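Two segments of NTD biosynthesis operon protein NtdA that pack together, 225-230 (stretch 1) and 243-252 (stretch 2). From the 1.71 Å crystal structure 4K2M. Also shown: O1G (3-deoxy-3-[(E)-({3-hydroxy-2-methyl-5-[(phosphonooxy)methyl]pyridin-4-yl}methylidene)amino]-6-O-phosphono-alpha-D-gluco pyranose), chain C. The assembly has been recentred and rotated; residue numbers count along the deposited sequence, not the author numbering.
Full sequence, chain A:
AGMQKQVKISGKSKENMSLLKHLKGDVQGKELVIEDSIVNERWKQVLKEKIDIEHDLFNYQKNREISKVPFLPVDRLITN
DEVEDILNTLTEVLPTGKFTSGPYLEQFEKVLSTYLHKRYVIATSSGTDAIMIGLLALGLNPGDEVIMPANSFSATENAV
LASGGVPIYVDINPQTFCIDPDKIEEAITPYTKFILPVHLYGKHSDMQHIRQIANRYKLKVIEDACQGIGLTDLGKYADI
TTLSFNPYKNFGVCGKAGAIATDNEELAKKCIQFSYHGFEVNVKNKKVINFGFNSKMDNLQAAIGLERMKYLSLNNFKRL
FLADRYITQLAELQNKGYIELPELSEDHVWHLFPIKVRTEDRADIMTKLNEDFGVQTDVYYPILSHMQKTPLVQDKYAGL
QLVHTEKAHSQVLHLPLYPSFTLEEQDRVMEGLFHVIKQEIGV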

ATOM      1  N   ALA A 225      -3.300   9.783  15.172  1.00 13.94           N
ATOM      2  CA  ALA A 225      -2.028   9.950  15.855  1.00 14.83           C
ATOM      3  C   ALA A 225      -0.921   9.631  14.864  1.00 14.90           C
ATOM      4  O   ALA A 225       0.166   9.172  15.246  1.00 14.10           O
ATOM      5  CB  ALA A 225      -1.953   9.020  17.061  1.00 14.38           C
ATOM      6  N   CYS A 226      -1.193   9.858  13.579  1.00 12.30           N
ATOM      7  CA  CYS A 226      -0.197   9.510  12.567  1.00 13.86           C
ATOM      8  C   CYS A 226       1.152  10.214  12.755  1.00 15.14           C
ATOM      9  O   CYS A 226       2.200   9.674  12.359  1.00 16.44           O
ATOM     10  CB  CYS A 226      -0.757   9.703  11.156  1.00 15.36           C
ATOM     11  SG  CYS A 226      -2.039   8.473  10.774  1.00 17.36           S
ATOM     12  N   GLN A 227       1.141  11.380  13.409  1.00 13.44           N
ATOM     13  CA  GLN A 227       2.391  12.102  13.695  1.00 13.57           C
ATOM     14  C   GLN A 227       2.805  12.005  15.165  1.00 15.90           C
ATOM     15  O   GLN A 227       3.724  12.692  15.592  1.00 17.55           O
ATOM     16  CB  GLN A 227       2.236  13.585  13.340  1.00 12.55           C
ATOM     17  CG  GLN A 227       2.132  13.841  11.836  1.00 13.81           C
ATOM     18  CD  GLN A 227       1.959  15.317  11.505  1.00 16.03           C
ATOM     19  OE1 GLN A 227       2.070  16.178  12.379  1.00 15.55           O
ATOM     20  NE2 GLN A 227       1.679  15.614  10.239  1.00 20.71           N
ATOM     21  N   GLY A 228       2.120  11.165  15.934  1.00 11.04           N
ATOM     22  CA  GLY A 228       2.263  11.193  17.383  1.00 13.42           C
ATOM     23  C   GLY A 228       2.819   9.953  18.077  1.00 14.30           C
ATOM     24  O   GLY A 228       2.678   9.829  19.303  1.00 13.47           O
ATOM     25  N   ILE A 229       3.451   9.041  17.347  1.00 12.59           N
ATOM     26  CA  ILE A 229       4.004   7.858  18.024  1.00 10.68           C
ATOM     27  C   ILE A 229       5.004   8.254  19.115  1.00 13.68           C
ATOM     28  O   ILE A 229       5.882   9.096  18.891  1.00 13.51           O
ATOM     29  CB  ILE A 229       4.615   6.829  17.058  1.00 13.72           C
ATOM     30  CG1 ILE A 229       4.839   5.503  17.799  1.00 21.74           C
ATOM     31  CG2 ILE A 229       5.918   7.348  16.427  1.00 15.74           C
ATOM     32  CD1 ILE A 229       5.153   4.317  16.907  1.00 23.54           C
ATOM     33  N   GLY A 230       4.840   7.656  20.299  1.00 15.71           N
ATOM     34  CA  GLY A 230       5.696   7.934  21.453  1.00 16.08           C
ATOM     35  C   GLY A 230       4.967   8.754  22.517  1.00 11.14           C
ATOM     36  O   GLY A 230       5.432   8.883  23.651  1.00 15.50           O
ATOM     37  N   LEU A 243      -2.040   5.115  13.377  1.00 11.76           N
ATOM     38  CA  LEU A 243      -0.646   5.493  13.235  1.00 11.59           C
ATOM     39  C   LEU A 243      -0.268   5.471  11.768  1.00  9.59           C
ATOM     40  O   LEU A 243      -0.885   4.757  10.983  1.00 11.68           O
ATOM     41  CB  LEU A 243       0.257   4.502  13.974  1.00 13.58           C
ATOM     42  CG  LEU A 243       0.114   4.508  15.501  1.00 21.27           C
ATOM     43  CD1 LEU A 243       0.923   3.379  16.123  1.00 20.04           C
ATOM     44  CD2 LEU A 243       0.575   5.846  16.075  1.00 25.53           C
ATOM     45  N   SER A 244       0.755   6.252  11.414  1.00 12.39           N
ATOM     46  CA  SER A 244       1.407   6.154  10.105  1.00 13.91           C
ATOM     47  C   SER A 244       2.846   5.751  10.318  1.00 12.59           C
ATOM     48  O   SER A 244       3.484   6.215  11.278  1.00 12.81           O
ATOM     49  CB  SER A 244       1.424   7.499   9.383  1.00 13.79           C
ATOM     50  OG  SER A 244       2.232   7.406   8.215  1.00 13.42           O
ATOM     51  N   PHE A 245       3.360   4.898   9.432  1.00 12.06           N
ATOM     52  CA  PHE A 245       4.782   4.536   9.431  1.00 12.51           C
ATOM     53  C   PHE A 245       5.396   4.965   8.120  1.00 13.10           C
ATOM     54  O   PHE A 245       6.344   4.365   7.622  1.00 13.63           O
ATOM     55  CB  PHE A 245       4.979   3.027   9.643  1.00 12.92           C
ATOM     56  CG  PHE A 245       4.275   2.506  10.859  1.00 15.33           C
ATOM     57  CD1 PHE A 245       4.480   3.099  12.101  1.00 12.22           C
ATOM     58  CD2 PHE A 245       3.373   1.460  10.753  1.00 16.55           C
ATOM     59  CE1 PHE A 245       3.808   2.625  13.228  1.00 16.02           C
ATOM     60  CE2 PHE A 245       2.704   0.980  11.868  1.00 14.85           C
ATOM     61  CZ  PHE A 245       2.919   1.559  13.107  1.00 16.31           C
ATOM     62  N   ASN A 246       4.841   6.023   7.547  1.00 10.48           N
ATOM     63  CA  ASN A 246       5.469   6.650   6.386  1.00 14.13           C
ATOM     64  C   ASN A 246       6.926   7.017   6.754  1.00 13.53           C
ATOM     65  O   ASN A 246       7.241   7.314   7.918  1.00 14.77           O
ATOM     66  CB  ASN A 246       4.616   7.865   5.971  1.00 17.85           C
ATOM     67  CG  ASN A 246       5.383   8.889   5.174  1.00 25.21           C
ATOM     68  OD1 ASN A 246       6.080   9.732   5.747  0.84 18.49           O
ATOM     69  ND2 ASN A 246       5.229   8.854   3.844  0.91 19.04           N
ATOM     70  N   PRO A 247       7.835   6.963   5.780  1.00 13.05           N
ATOM     71  CA  PRO A 247       9.251   7.156   6.108  1.00 12.42           C
ATOM     72  C   PRO A 247       9.629   8.498   6.725  1.00 15.57           C
ATOM     73  O   PRO A 247      10.739   8.594   7.255  1.00 17.81           O
ATOM     74  CB  PRO A 247       9.937   7.033   4.745  1.00 16.02           C
ATOM     75  CG  PRO A 247       9.037   6.133   3.979  1.00 14.03           C
ATOM     76  CD  PRO A 247       7.650   6.515   4.385  1.00 11.71           C
ATOM     77  N   TYR A 248       8.776   9.514   6.631  1.00 12.90           N
ATOM     78  CA  TYR A 248       9.107  10.793   7.249  1.00 13.39           C
ATOM     79  C   TYR A 248       8.618  10.885   8.690  1.00 16.50           C
ATOM     80  O   TYR A 248       8.882  11.880   9.366  1.00 18.18           O
ATOM     81  CB  TYR A 248       8.530  11.963   6.456  1.00 19.69           C
ATOM     82  CG  TYR A 248       8.644  11.808   4.959  1.00 18.47           C
ATOM     83  CD1 TYR A 248       9.815  11.348   4.366  1.00 33.10           C
ATOM     84  CD2 TYR A 248       7.567  12.094   4.148  1.00 22.77           C
ATOM     85  CE1 TYR A 248       9.898  11.193   2.984  1.00 33.29           C
ATOM     86  CE2 TYR A 248       7.641  11.956   2.789  1.00 24.70           C
ATOM     87  CZ  TYR A 248       8.798  11.509   2.208  1.00 28.61           C
ATOM     88  OH  TYR A 248       8.837  11.364   0.836  1.00 42.42           O
ATOM     89  N   LYS A 249       7.902   9.872   9.164  1.00 15.34           N
ATOM     90  CA  LYS A 249       7.352   9.938  10.529  1.00 12.86           C
ATOM     91  C   LYS A 249       8.432   9.683  11.591  1.00 13.16           C
ATOM     92  O   LYS A 249       9.553   9.268  11.278  1.00 15.45           O
ATOM     93  CB  LYS A 249       6.177   8.958  10.703  1.00 14.37           C
ATOM     94  CG  LYS A 249       4.982   9.214   9.757  1.00 13.25           C
ATOM     95  CD  LYS A 249       4.386  10.605   9.943  1.00 15.37           C
ATOM     96  CE  LYS A 249       3.367  10.881   8.844  1.00 19.41           C
ATOM     97  NZ  LYS A 249       4.083  11.071   7.530  1.00 23.43           N
ATOM     98  N   ASN A 250       8.099   9.932  12.857  1.00 13.55           N
ATOM     99  CA  ASN A 250       9.079   9.721  13.932  1.00 14.14           C
ATOM    100  C   ASN A 250       9.609   8.292  13.941  1.00 16.22           C
ATOM    101  O   ASN A 250      10.758   8.038  14.308  1.00 14.45           O
ATOM    102  CB  ASN A 250       8.450  10.051  15.291  1.00 11.57           C
ATOM    103  CG  ASN A 250       8.349  11.544  15.538  1.00 15.66           C
ATOM    104  OD1 ASN A 250       8.220  12.332  14.602  1.00 14.90           O
ATOM    105  ND2 ASN A 250       8.413  11.944  16.810  1.00 14.03           N
ATOM    106  N   PHE A 251       8.737   7.360  13.565  1.00 13.12           N
ATOM    107  CA  PHE A 251       9.123   5.983  13.294  1.00 12.93           C
ATOM    108  C   PHE A 251       8.474   5.633  11.956  1.00 12.67           C
ATOM    109  O   PHE A 251       7.257   5.773  11.798  1.00 14.33           O
ATOM    110  CB  PHE A 251       8.582   5.038  14.374  1.00 17.16           C
ATOM    111  CG  PHE A 251       8.511   3.601  13.925  1.00 19.12           C
ATOM    112  CD1 PHE A 251       9.596   3.003  13.308  1.00 16.34           C
ATOM    113  CD2 PHE A 251       7.348   2.859  14.105  1.00 17.49           C
ATOM    114  CE1 PHE A 251       9.539   1.690  12.871  1.00 16.16           C
ATOM    115  CE2 PHE A 251       7.278   1.545  13.684  1.00 21.92           C
ATOM    116  CZ  PHE A 251       8.385   0.955  13.055  1.00 23.68           C
ATOM    117  N   GLY A 252       9.279   5.193  10.994  1.00 15.13           N
ATOM    118  CA  GLY A 252       8.742   4.782   9.714  1.00 13.16           C
ATOM    119  C   GLY A 252       9.423   3.552   9.160  1.00 15.86           C
ATOM    120  O   GLY A 252      10.435   3.105   9.697  1.00 18.18           O
TER
HETATM  121  P   O1G C 501      -0.038   8.125   5.510  1.00 18.25           P
HETATM  122  C3A O1G C 501      -0.526  12.971   8.677  1.00 19.79           C
HETATM  123  O3  O1G C 501       0.521  13.826   8.771  1.00 26.82           O
HETATM  124  C1  O1G C 501       3.666  14.824   4.258  1.00 25.70           C
HETATM  125  N1' O1G C 501      -2.640  12.182   9.389  1.00 19.07           N
HETATM  126  C2  O1G C 501       2.663  14.529   5.376  1.00 29.37           C
HETATM  127  O2  O1G C 501       3.160  15.329   6.502  1.00 22.60           O
HETATM  128  C9A O1G C 501      -1.634  13.061   9.527  1.00 15.95           C
HETATM  129  C2A O1G C 501      -1.749  14.108  10.621  1.00 19.04           C
HETATM  130  C3  O1G C 501       2.567  13.038   5.743  1.00 25.51           C
HETATM  131  N3' O1G C 501       1.382  12.949   6.616  1.00 26.32           N
HETATM  132  O1  O1G C 501       5.022  14.652   4.698  1.00 31.21           O
HETATM  133  C4  O1G C 501       2.472  12.137   4.496  1.00 24.51           C
HETATM  134  O4  O1G C 501       2.873  10.860   5.033  1.00 24.61           O
HETATM  135  C4A O1G C 501      -0.467  11.992   7.702  1.00 17.86           C
HETATM  136  C4B O1G C 501       0.678  11.892   6.773  1.00 20.65           C
HETATM  137  C5  O1G C 501       3.580  12.547   3.527  1.00 21.20           C
HETATM  138  O5  O1G C 501       3.466  13.927   3.158  1.00 27.10           O
HETATM  139  C5A O1G C 501      -1.527  11.097   7.577  1.00 19.33           C
HETATM  140  C5T O1G C 501      -1.642   9.955   6.555  1.00 17.29           C
HETATM  141  C6  O1G C 501       3.484  11.887   2.180  1.00 24.29           C
HETATM  142  C6A O1G C 501      -2.607  11.224   8.437  1.00 20.63           C
HETATM  143  OP1 O1G C 501      -1.291   7.707   4.771  1.00 15.72           O
HETATM  144  OP2 O1G C 501       0.667   6.981   6.158  1.00 15.08           O
HETATM  145  OP3 O1G C 501       0.847   9.062   4.656  1.00 18.05           O
HETATM  146  OP4 O1G C 501      -0.577   9.004   6.785  1.00 19.04           O
HETATM  147  O6  O1G C 501       4.589  12.033   1.371  1.00 25.48           O
HETATM  148  P'  O1G C 501       5.025  10.864   0.357  1.00 24.17           P
HETATM  149  OP6 O1G C 501       5.364   9.674   1.229  1.00 21.28           O
HETATM  150  OP7 O1G C 501       3.888  10.609  -0.606  1.00 23.94           O
HETATM  151  OP8 O1G C 501       6.252  11.478  -0.323  1.00 22.75           O

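No hydrogen bond crosses between these two stretches; they are held by packing of side chains against one another and against backbone, and by a common ligand, O1G, which takes hydrogen bonds from both. Of the 487 Å² buried between them, both sides summed, Ile229, Leu243 and Cys226 have the most surface covered. Stretch 1 opens with a type I turn, closed by Gly228 N to Ala225 O at 2.9 Å, and Cys226 at the second position of that turn lies against the strand residues Leu243 and Ser244, its CA 4.1 Å from the CA of Leu243. The small thiol side chain, chi1 m, suits so close an approach: SG lies 3.6 Å from the carbonyl C of Leu243, and CB lies 3.6 Å both from Ser244 CB and from O1G N1'. Ile229 makes most of the apolar side-chain contacts. Its CA-to-CB bond points toward stretch 2 and its extended t,t rotamer carries CD1 to the edges of two rings, 3.8 Å from Phe251 CD2 and 4.3 Å from Phe245 CE1, while CG2 rests 3.9 Å from Asn250 CB. Leu243 starts with its CB directed away, but the side chain comes back: CD2 lies 4.2 Å from Ala225 CB, at the start of the turn, and 4.3 Å from Ile229 CB, just beyond it, and also lies 3.5 Å from Ala225 O.

Lys249 joins the packing to the ligand. Its aliphatic CD sits 3.4 Å from Cys226 O and 4.4 Å from Gln227 CG, and its chain bends so that NZ donates to O1G O4 at 2.8 Å and to Asn246 OD1 at 3.0 Å. The long side chain thus packs its CD against stretch 1 and still carries NZ on to the ligand. Gln227 points its CB away from stretch 2 and extends to the ligand, NE2 donating to O1G O3 at 2.6 Å. From stretch 2, Ser244 OG donates to O1G OP2 at 2.6 Å and accepts from Asn246 N at 3.0 Å, using a short hydroxyl in both roles. Asn246 OD1 also takes Tyr248 N at 2.8 Å, within a second type I turn closed by Lys249 N to Asn246 O at 2.9 Å; this turn presents Tyr248 OH to O1G OP8 at 2.8 Å, with a weak hydrogen bond from Asn246 ND2 to O1G OP6 at 2.7 Å. The contact has one polar cost: Ser244 N is buried without a partner in the model.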